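TqaA (Penicillium aethiopicum, PDB 5EGF) is a fungal nonribosomal peptide synthetase whose C-terminal condensation-type domain, the part modelled here, probably releases the finished peptide by macrocyclization. Local coordinates at residues 47-52 with 113-118; 69-74 with 421-426; 94-99 with 205-210. The protein carries 2 engineered substitutions. All coordinates share one frame; numbering follows the deposited sequence.

Contact 1 (47-52 with 113-118); sequences TLEDLL and VLANLD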
loop_
_atom_site.group_PDB
_atom_site.type_symbol
_atom_site.label_atom_id
_atom_site.label_comp_id
_atom_site.label_asym_id
_atom_site.label_seq_id
_atom_site.Cartn_x
_atom_site.Cartn_y
_atom_site.Cartn_z
ATOM N N THR C 47 -46.045 15.521 -23.557
ATOM C CA THR C 47 -46.433 14.583 -24.592
ATOM C C THR C 47 -45.223 14.014 -25.307
ATOM O O THR C 47 -44.160 14.640 -25.340
ATOM C CB THR C 47 -47.363 15.228 -25.607
ATOM O OG1 THR C 47 -46.825 16.491 -26.019
ATOM C CG2 THR C 47 -48.717 15.441 -24.977
ATOM N N LEU C 48 -45.405 12.815 -25.860
ATOM C CA LEU C 48 -44.442 12.180 -26.740
ATOM C C LEU C 48 -44.665 12.654 -28.177
ATOM O O LEU C 48 -45.743 12.470 -28.763
ATOM C CB LEU C 48 -44.569 10.664 -26.643
ATOM C CG LEU C 48 -43.531 9.866 -27.434
ATOM C CD1 LEU C 48 -42.109 10.343 -27.098
ATOM C CD2 LEU C 48 -43.707 8.371 -27.163
ATOM N N GLU C 49 -43.631 13.267 -28.738
ATOM C CA GLU C 49 -43.731 13.925 -30.030
ATOM C C GLU C 49 -42.960 13.217 -31.157
ATOM O O GLU C 49 -43.337 13.308 -32.335
ATOM C CB GLU C 49 -43.245 15.357 -29.906
ATOM C CG GLU C 49 -42.809 15.928 -31.226
ATOM C CD GLU C 49 -42.362 17.360 -31.108
ATOM O OE1 GLU C 49 -41.387 17.738 -31.798
ATOM O OE2 GLU C 49 -42.992 18.110 -30.327
ATOM N N ASP C 50 -41.862 12.554 -30.798
ATOM C CA ASP C 50 -41.161 11.659 -31.717
ATOM C C ASP C 50 -40.482 10.574 -30.907
ATOM O O ASP C 50 -40.392 10.669 -29.677
ATOM C CB ASP C 50 -40.147 12.407 -32.570
ATOM C CG ASP C 50 -40.046 11.848 -33.967
ATOM O OD1 ASP C 50 -40.267 10.626 -34.146
ATOM O OD2 ASP C 50 -39.753 12.639 -34.889
ATOM N N LEU C 51 -40.040 9.525 -31.587
ATOM C CA LEU C 51 -39.315 8.453 -30.922
ATOM C C LEU C 51 -38.420 7.751 -31.930
ATOM O O LEU C 51 -38.923 7.037 -32.834
ATOM C CB LEU C 51 -40.256 7.454 -30.242
ATOM C CG LEU C 51 -39.530 6.408 -29.381
ATOM C CD1 LEU C 51 -40.451 5.810 -28.347
ATOM C CD2 LEU C 51 -38.942 5.313 -30.250
ATOM N N LEU C 52 -37.106 7.975 -31.775
ATOM C CA LEU C 52 -36.114 7.527 -32.744
ATOM C C LEU C 52 -34.990 6.779 -32.063
ATOM O O LEU C 52 -34.892 6.791 -30.837
ATOM C CB LEU C 52 -35.503 8.713 -33.488
ATOM C CG LEU C 52 -36.416 9.776 -34.058
ATOM C CD1 LEU C 52 -36.803 10.762 -32.965
ATOM C CD2 LEU C 52 -35.681 10.464 -35.184
ATOM N N VAL C 113 -38.491 12.263 -27.910
ATOM C CA VAL C 113 -38.629 13.706 -28.027
ATOM C C VAL C 113 -39.911 14.138 -27.324
ATOM O O VAL C 113 -40.993 13.612 -27.596
ATOM C CB VAL C 113 -38.675 14.140 -29.486
ATOM C CG1 VAL C 113 -38.362 15.631 -29.602
ATOM C CG2 VAL C 113 -37.679 13.330 -30.282
ATOM N N LEU C 114 -39.789 15.096 -26.413
ATOM C CA LEU C 114 -40.928 15.523 -25.611
ATOM C C LEU C 114 -41.541 16.837 -26.091
ATOM O O LEU C 114 -40.866 17.687 -26.681
ATOM C CB LEU C 114 -40.511 15.643 -24.144
ATOM C CG LEU C 114 -40.918 14.473 -23.255
ATOM C CD1 LEU C 114 -40.903 13.157 -24.021
ATOM C CD2 LEU C 114 -40.021 14.412 -22.013
ATOM N N ALA C 115 -42.833 16.998 -25.837
ATOM C CA ALA C 115 -43.510 18.267 -26.102
ATOM C C ALA C 115 -44.342 18.617 -24.873
ATOM O O ALA C 115 -44.465 17.793 -23.954
ATOM C CB ALA C 115 -44.392 18.166 -27.359
ATOM N N ASN C 116 -44.913 19.822 -24.853
ATOM C CA ASN C 116 -45.685 20.271 -23.695
ATOM C C ASN C 116 -44.864 20.056 -22.453
ATOM O O ASN C 116 -45.320 19.459 -21.462
ATOM C CB ASN C 116 -47.010 19.523 -23.590
ATOM C CG ASN C 116 -48.008 20.007 -24.603
ATOM O OD1 ASN C 116 -48.530 21.125 -24.493
ATOM N ND2 ASN C 116 -48.267 19.186 -25.619
ATOM N N LEU C 117 -43.631 20.536 -22.545
ATOM C CA LEU C 117 -42.620 20.280 -21.545
ATOM C C LEU C 117 -42.400 21.531 -20.727
ATOM O O LEU C 117 -41.864 22.522 -21.233
ATOM C CB LEU C 117 -41.306 19.845 -22.216
ATOM C CG LEU C 117 -40.337 19.113 -21.289
ATOM C CD1 LEU C 117 -41.077 18.048 -20.479
ATOM C CD2 LEU C 117 -39.210 18.489 -22.089
ATOM N N ASP C 118 -42.833 21.487 -19.471
ATOM C CA ASP C 118 -42.616 22.597 -18.558
ATOM C C ASP C 118 -41.167 22.516 -18.044
ATOM O O ASP C 118 -40.791 21.535 -17.402
ATOM C CB ASP C 118 -43.619 22.529 -17.391
ATOM C CG ASP C 118 -45.082 22.357 -17.856
ATOM O OD1 ASP C 118 -45.490 23.004 -18.847
ATOM O OD2 ASP C 118 -45.830 21.575 -17.221
#
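N116 offers its side-chain amide to T47, whose hydroxyl OG1 lies almost exactly in the amide plane. T47 belongs to one of two antiparallel strands interrupted by a classic beta bulge, and N116 lies just past the end of the other. N116 ND2 donates to T47 OG1 over 3.1 Å, and the bond is nearly straight at 172°. With chi1 at 48°, T47 holds OG1 between its backbone N and carbonyl carbon, on the side of that amide. The E49 carboxylate brings OE2 to 3.3 Å from A115 CB. In the bulge E49 and D50 together face V113. E49 N donates to V113 O at 2.9 Å, and D50 N adds a weak bond to the same oxygen. V113 N answers with a bond to D50 O at 3.0 Å. Before the bulge on 47-52, T47 and A115 form a hydrogen-bonded pair with two backbone bonds. The strands are 47-53, outermost in a three-stranded sheet of this chain, and 110-115 in its middle. L48 and L114 share one face, and helix 30-37 packs on L48. On the other face V113 CG2 lies 3.5 Å from D50 CB. The same methyl meets L52 CD1 at 3.8 Å, and helix 208-217 packs against L52. The D50 carboxylate turns away from V113. Its OD1 is gripped three times, by Y213 OH, F21 N and L51 N, the last at 2.8 Å.

Contact 2 (69-74 with 421-426); sequences SYNWTI and SKFARF. With EDO (1,2-ethanediol), chain B.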
loop_
_atom_site.group_PDB
_atom_site.type_symbol
_atom_site.label_atom_id
_atom_site.label_comp_id
_atom_site.label_asym_id
_atom_site.label_seq_id
_atom_site.Cartn_x
_atom_site.Cartn_y
_atom_site.Cartn_z
ATOM N N SER C 69 -21.542 20.833 -17.361
ATOM C CA SER C 69 -22.313 21.922 -16.788
ATOM C C SER C 69 -21.702 23.168 -17.380
ATOM O O SER C 69 -20.566 23.491 -17.084
ATOM C CB SER C 69 -22.241 21.938 -15.249
ATOM O OG SER C 69 -22.888 23.091 -14.699
ATOM N N TYR C 70 -22.432 23.866 -18.235
ATOM C CA TYR C 70 -21.909 25.118 -18.763
ATOM C C TYR C 70 -22.323 26.308 -17.885
ATOM O O TYR C 70 -23.508 26.620 -17.764
ATOM C CB TYR C 70 -22.368 25.320 -20.195
ATOM C CG TYR C 70 -21.753 24.353 -21.177
ATOM C CD1 TYR C 70 -20.459 24.536 -21.638
ATOM C CD2 TYR C 70 -22.470 23.265 -21.655
ATOM C CE1 TYR C 70 -19.889 23.671 -22.541
ATOM C CE2 TYR C 70 -21.906 22.387 -22.573
ATOM C CZ TYR C 70 -20.616 22.596 -23.010
ATOM O OH TYR C 70 -20.053 21.732 -23.920
ATOM N N ASN C 71 -21.336 26.975 -17.292
ATOM C CA ASN C 71 -21.602 27.959 -16.247
ATOM C C ASN C 71 -21.260 29.380 -16.643
ATOM O O ASN C 71 -20.140 29.687 -17.066
ATOM C CB ASN C 71 -20.853 27.595 -14.971
ATOM C CG ASN C 71 -20.903 26.117 -14.677
ATOM O OD1 ASN C 71 -21.941 25.471 -14.859
ATOM N ND2 ASN C 71 -19.771 25.560 -14.241
ATOM N N TRP C 72 -22.245 30.249 -16.487
ATOM C CA TRP C 72 -22.093 31.662 -16.785
ATOM C C TRP C 72 -22.206 32.524 -15.521
ATOM O O TRP C 72 -23.254 32.565 -14.864
ATOM C CB TRP C 72 -23.133 32.067 -17.826
ATOM C CG TRP C 72 -22.951 31.332 -19.135
ATOM C CD1 TRP C 72 -23.579 30.181 -19.533
ATOM C CD2 TRP C 72 -22.065 31.693 -20.206
ATOM N NE1 TRP C 72 -23.144 29.812 -20.784
ATOM C CE2 TRP C 72 -22.219 30.725 -21.221
ATOM C CE3 TRP C 72 -21.159 32.742 -20.405
ATOM C CZ2 TRP C 72 -21.512 30.784 -22.420
ATOM C CZ3 TRP C 72 -20.456 32.792 -21.598
ATOM C CH2 TRP C 72 -20.636 31.817 -22.586
ATOM N N THR C 73 -21.108 33.187 -15.176
ATOM C CA THR C 73 -21.095 34.139 -14.070
ATOM C C THR C 73 -21.546 35.500 -14.589
ATOM O O THR C 73 -20.885 36.088 -15.453
ATOM C CB THR C 73 -19.685 34.267 -13.428
ATOM O OG1 THR C 73 -19.254 32.995 -12.932
ATOM C CG2 THR C 73 -19.711 35.258 -12.277
ATOM N N ILE C 74 -22.668 35.990 -14.061
ATOM C CA ILE C 74 -23.266 37.258 -14.493
ATOM C C ILE C 74 -23.231 38.323 -13.399
ATOM O O ILE C 74 -23.893 38.183 -12.366
ATOM C CB ILE C 74 -24.732 37.061 -14.933
ATOM C CG1 ILE C 74 -24.805 36.207 -16.207
ATOM C CG2 ILE C 74 -25.407 38.406 -15.140
ATOM C CD1 ILE C 74 -25.904 35.157 -16.189
ATOM N N SER C 421 -17.425 29.541 -17.771
ATOM C CA SER C 421 -16.580 28.475 -17.237
ATOM C C SER C 421 -17.422 27.206 -17.306
ATOM O O SER C 421 -18.605 27.274 -17.667
ATOM C CB SER C 421 -16.134 28.775 -15.795
ATOM O OG SER C 421 -17.185 28.508 -14.873
ATOM N N LYS C 422 -16.840 26.053 -16.977
ATOM C CA LYS C 422 -17.595 24.799 -17.100
ATOM C C LYS C 422 -17.097 23.667 -16.210
ATOM O O LYS C 422 -15.954 23.686 -15.756
ATOM C CB LYS C 422 -17.647 24.343 -18.564
ATOM C CG LYS C 422 -16.287 24.129 -19.196
ATOM C CD LYS C 422 -15.933 22.656 -19.237
ATOM C CE LYS C 422 -15.437 22.256 -20.612
ATOM N NZ LYS C 422 -14.169 22.976 -20.952
ATOM N N PHE C 423 -17.973 22.698 -15.949
ATOM C CA PHE C 423 -17.596 21.480 -15.243
ATOM C C PHE C 423 -17.814 20.372 -16.261
ATOM O O PHE C 423 -18.767 20.436 -17.032
ATOM C CB PHE C 423 -18.505 21.205 -14.040
ATOM C CG PHE C 423 -18.534 22.310 -13.007
ATOM C CD1 PHE C 423 -17.376 22.988 -12.650
ATOM C CD2 PHE C 423 -19.730 22.658 -12.373
ATOM C CE1 PHE C 423 -17.408 24.001 -11.688
ATOM C CE2 PHE C 423 -19.768 23.667 -11.413
ATOM C CZ PHE C 423 -18.612 24.337 -11.071
ATOM N N ALA C 424 -16.965 19.353 -16.283
ATOM C CA ALA C 424 -17.175 18.293 -17.267
ATOM C C ALA C 424 -16.701 16.906 -16.828
ATOM O O ALA C 424 -15.669 16.760 -16.146
ATOM C CB ALA C 424 -16.566 18.678 -18.596
ATOM N N ARG C 425 -17.482 15.897 -17.209
ATOM C CA ARG C 425 -17.098 14.502 -17.023
ATOM C C ARG C 425 -16.944 13.844 -18.380
ATOM O O ARG C 425 -17.626 14.201 -19.359
ATOM C CB ARG C 425 -18.145 13.744 -16.213
ATOM C CG ARG C 425 -18.642 14.493 -14.970
ATOM C CD ARG C 425 -17.536 14.750 -14.005
ATOM N NE ARG C 425 -16.885 13.511 -13.587
ATOM C CZ ARG C 425 -15.763 13.466 -12.868
ATOM N NH1 ARG C 425 -15.168 14.596 -12.489
ATOM N NH2 ARG C 425 -15.225 12.291 -12.542
ATOM N N PHE C 426 -16.043 12.877 -18.430
ATOM C CA PHE C 426 -15.799 12.101 -19.634
ATOM C C PHE C 426 -14.867 10.963 -19.284
ATOM O O PHE C 426 -13.747 11.193 -18.818
ATOM C CB PHE C 426 -15.151 12.939 -20.729
ATOM C CG PHE C 426 -14.779 12.135 -21.949
ATOM C CD1 PHE C 426 -15.757 11.495 -22.701
ATOM C CD2 PHE C 426 -13.453 12.003 -22.330
ATOM C CE1 PHE C 426 -15.416 10.739 -23.825
ATOM C CE2 PHE C 426 -13.101 11.255 -23.451
ATOM C CZ PHE C 426 -14.083 10.620 -24.197
HETATM C C1 EDO B . -13.753 13.516 -15.732
HETATM O O1 EDO B . -14.585 12.361 -15.889
HETATM C C2 EDO B . -12.441 13.317 -16.482
HETATM O O2 EDO B . -12.620 13.435 -17.910
HETATM O O HOH W 1 -18.595 31.020 -14.947
#
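N71 and F423 make the tight part of this contact. N71 ND2 stands 3.3 Å above the plane of the F423 ring, over its centre. The amide and ring planes are 60° apart. S69 OG fixes the amide by donating to N71 OD1 at 2.6 Å, in the carbonyl plane and on a lone pair. That bond sets which end of the amide faces the ring. S69 CB lies 3.9 Å from F423 CD2, and W140 of helix 132-144 meets both S69 and F423. Beneath them the backbones form an antiparallel ladder, with paired bonds at S69-F423 and N71-S421. The ladder adds strand 417-425 to the edge of the sheet built around 67-75. Strand 417-425 lies in sequence between strands 386-390 and 432-438 of the other large sheet, so it crosses between the two halves of the condensation fold. The side with Y70 and K422 is looser. The two side chains run alongside each other, with Y70 CD1 4.2 Å from K422 CB, and the exposed lysine then bends away. Beyond N71, a water takes over: it donates to N71 O at 2.9 Å and also bonds T73 OG1 and S421 OG.

Contact 3 (94-99 with 205-210); sequences RHSILR and TSDFAH. With EDO (1,2-ethanediol), chain Z.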
loop_
_atom_site.group_PDB
_atom_site.type_symbol
_atom_site.label_atom_id
_atom_site.label_comp_id
_atom_site.label_asym_id
_atom_site.label_seq_id
_atom_site.Cartn_x
_atom_site.Cartn_y
_atom_site.Cartn_z
ATOM N N ARG C 94 -37.479 25.628 -28.644
ATOM C CA ARG C 94 -37.077 25.682 -30.037
ATOM C C ARG C 94 -36.038 24.633 -30.450
ATOM O O ARG C 94 -35.784 24.440 -31.644
ATOM C CB ARG C 94 -36.543 27.073 -30.356
ATOM C CG ARG C 94 -35.329 27.455 -29.570
ATOM C CD ARG C 94 -34.416 28.287 -30.436
ATOM N NE ARG C 94 -34.862 28.306 -31.827
ATOM C CZ ARG C 94 -34.202 28.916 -32.807
ATOM N NH1 ARG C 94 -33.068 29.542 -32.543
ATOM N NH2 ARG C 94 -34.669 28.899 -34.045
ATOM N N HIS C 95 -35.426 23.966 -29.477
ATOM C CA HIS C 95 -34.424 22.946 -29.783
ATOM C C HIS C 95 -34.873 21.597 -29.230
ATOM O O HIS C 95 -34.724 21.336 -28.042
ATOM C CB HIS C 95 -33.071 23.341 -29.186
ATOM C CG HIS C 95 -32.419 24.516 -29.857
ATOM N ND1 HIS C 95 -32.080 24.523 -31.195
ATOM C CD2 HIS C 95 -32.009 25.709 -29.361
ATOM C CE1 HIS C 95 -31.502 25.675 -31.495
ATOM N NE2 HIS C 95 -31.445 26.412 -30.399
ATOM N N SER C 96 -35.417 20.734 -30.079
ATOM C CA SER C 96 -36.050 19.524 -29.555
ATOM C C SER C 96 -35.083 18.537 -28.893
ATOM O O SER C 96 -35.498 17.727 -28.040
ATOM C CB SER C 96 -36.905 18.833 -30.626
ATOM O OG SER C 96 -36.110 18.343 -31.684
ATOM N N ILE C 97 -33.807 18.593 -29.279
ATOM C CA ILE C 97 -32.796 17.788 -28.597
ATOM C C ILE C 97 -32.731 18.140 -27.100
ATOM O O ILE C 97 -32.474 17.275 -26.267
ATOM C CB ILE C 97 -31.399 17.896 -29.254
ATOM C CG1 ILE C 97 -30.467 16.804 -28.711
ATOM C CG2 ILE C 97 -30.803 19.279 -29.054
ATOM C CD1 ILE C 97 -31.051 15.391 -28.736
ATOM N N LEU C 98 -32.997 19.397 -26.762
ATOM C CA LEU C 98 -32.994 19.818 -25.367
ATOM C C LEU C 98 -34.211 19.293 -24.593
ATOM O O LEU C 98 -34.252 19.374 -23.352
ATOM C CB LEU C 98 -32.929 21.335 -25.270
ATOM C CG LEU C 98 -31.728 21.946 -25.979
ATOM C CD1 LEU C 98 -31.750 23.469 -25.854
ATOM C CD2 LEU C 98 -30.441 21.360 -25.404
ATOM N N ARG C 99 -35.194 18.752 -25.320
ATOM C CA ARG C 99 -36.396 18.193 -24.697
ATOM C C ARG C 99 -36.396 16.690 -24.876
ATOM O O ARG C 99 -37.446 16.053 -24.812
ATOM C CB ARG C 99 -37.677 18.769 -25.325
ATOM C CG ARG C 99 -37.569 20.222 -25.796
ATOM C CD ARG C 99 -38.916 20.796 -26.217
ATOM N NE ARG C 99 -38.890 21.308 -27.587
ATOM C CZ ARG C 99 -39.406 20.660 -28.632
ATOM N NH1 ARG C 99 -39.997 19.488 -28.457
ATOM N NH2 ARG C 99 -39.332 21.187 -29.845
ATOM N N THR C 205 -35.312 26.908 -37.343
ATOM C CA THR C 205 -34.205 25.959 -37.307
ATOM C C THR C 205 -34.723 24.523 -37.220
ATOM O O THR C 205 -35.878 24.296 -36.853
ATOM C CB THR C 205 -33.290 26.249 -36.090
ATOM O OG1 THR C 205 -32.087 25.469 -36.166
ATOM C CG2 THR C 205 -34.028 25.941 -34.786
ATOM N N SER C 206 -33.857 23.558 -37.518
ATOM C CA SER C 206 -34.269 22.158 -37.586
ATOM C C SER C 206 -34.002 21.351 -36.314
ATOM O O SER C 206 -33.027 21.601 -35.598
ATOM C CB SER C 206 -33.594 21.466 -38.782
ATOM O OG SER C 206 -33.884 22.114 -40.010
ATOM N N ASP C 207 -34.879 20.382 -36.051
ATOM C CA ASP C 207 -34.662 19.396 -34.994
ATOM C C ASP C 207 -33.435 18.538 -35.343
ATOM O O ASP C 207 -33.123 18.340 -36.519
ATOM C CB ASP C 207 -35.889 18.472 -34.850
ATOM C CG ASP C 207 -37.077 19.149 -34.175
ATOM O OD1 ASP C 207 -37.166 20.394 -34.193
ATOM O OD2 ASP C 207 -37.941 18.422 -33.635
ATOM N N PHE C 208 -32.741 18.034 -34.328
ATOM C CA PHE C 208 -31.718 17.030 -34.566
ATOM C C PHE C 208 -32.378 15.812 -35.218
ATOM O O PHE C 208 -31.830 15.204 -36.146
ATOM C CB PHE C 208 -31.011 16.633 -33.257
ATOM C CG PHE C 208 -30.066 15.459 -33.409
ATOM C CD1 PHE C 208 -28.852 15.611 -34.068
ATOM C CD2 PHE C 208 -30.401 14.199 -32.918
ATOM C CE1 PHE C 208 -27.971 14.530 -34.240
ATOM C CE2 PHE C 208 -29.527 13.109 -33.080
ATOM C CZ PHE C 208 -28.307 13.280 -33.743
ATOM N N ALA C 209 -33.571 15.466 -34.740
ATOM C CA ALA C 209 -34.306 14.358 -35.318
ATOM C C ALA C 209 -34.446 14.533 -36.837
ATOM O O ALA C 209 -34.392 13.554 -37.577
ATOM C CB ALA C 209 -35.644 14.208 -34.665
ATOM N N HIS C 210 -34.599 15.772 -37.302
ATOM C CA HIS C 210 -34.689 16.011 -38.739
ATOM C C HIS C 210 -33.436 15.467 -39.440
ATOM O O HIS C 210 -33.513 14.929 -40.547
ATOM C CB HIS C 210 -34.889 17.499 -39.040
ATOM C CG HIS C 210 -34.920 17.820 -40.503
ATOM N ND1 HIS C 210 -33.775 17.897 -41.272
ATOM C CD2 HIS C 210 -35.952 18.077 -41.344
ATOM C CE1 HIS C 210 -34.104 18.185 -42.522
ATOM N NE2 HIS C 210 -35.419 18.300 -42.592
HETATM C C1 EDO Z . -33.693 14.509 -31.200
HETATM O O1 EDO Z . -33.959 13.824 -29.968
HETATM C C2 EDO Z . -34.381 15.871 -31.205
HETATM O O2 EDO Z . -33.950 16.645 -32.333
HETATM O O HOH W 2 -32.284 20.161 -31.894
#
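S96 turns OG between its backbone N and carbonyl carbon (chi1 66°), while D207 swings CG anti to its own carbonyl carbon (chi1 -74°). These turns bring S96 OG to 2.7 Å from D207 OD2, although the hydroxyl is modelled too near the carboxylate for its place to be sure. The R99 guanidinium lies with one face over S96 CA, and its NH2 is 4.9 Å from D207 OD2. Replacing D207 by an alanine would probably cost S96 OG its aspartate neighbour, though not its bond to a bound ethanediol, and remove a negative charge near R99. At the other end, T205 CG2 sits over one face of the R94 guanidinium, 3.1 Å from R94 NH2. R94 NH1 forms a salt bridge with D192, and H95 NE2 bonds the same carboxylate oxygen. The contact joins the 3-10 turn 96-98, which follows helix 81-94, to the start of helix 208-217. Small molecules bond to the backbone amides at this helix start. The ethanediol, probably from the crystallisation liquor, accepts from A209 N through O2 at 2.7 Å. It also bonds T100 and Q111. A water accepts from F208 N at 3.3 Å and, weakly, from I97 N. I97 and F208 pack, CB to CB, at 4.2 Å. The F208 ring meets ethanediol C1 at its edge, 3.7 Å from CD2.

Contacts 1 and 3 are neighbours, with centres about 11 Å apart. R99 joins them: its NH1 probably bonds L114 O, and its CB packs on L117. V113 also packs on S96. Helix 208-217 rests against the small sheet of 47-53 and 110-115, with A209, L212 and Y213 touching L52 and F208 touching Q111. Contact 2 lies apart in the five-stranded sheet, its centre about 27 Å from that of contact 1 and about 22 Å from that of contact 3. Along the chain, contact 1 interleaves with both others, while both segments of contact 3 fall between those of contact 2. Strand 417-425 pairs with 67-75, joining an early and a late part of the condensation domain in one sheet.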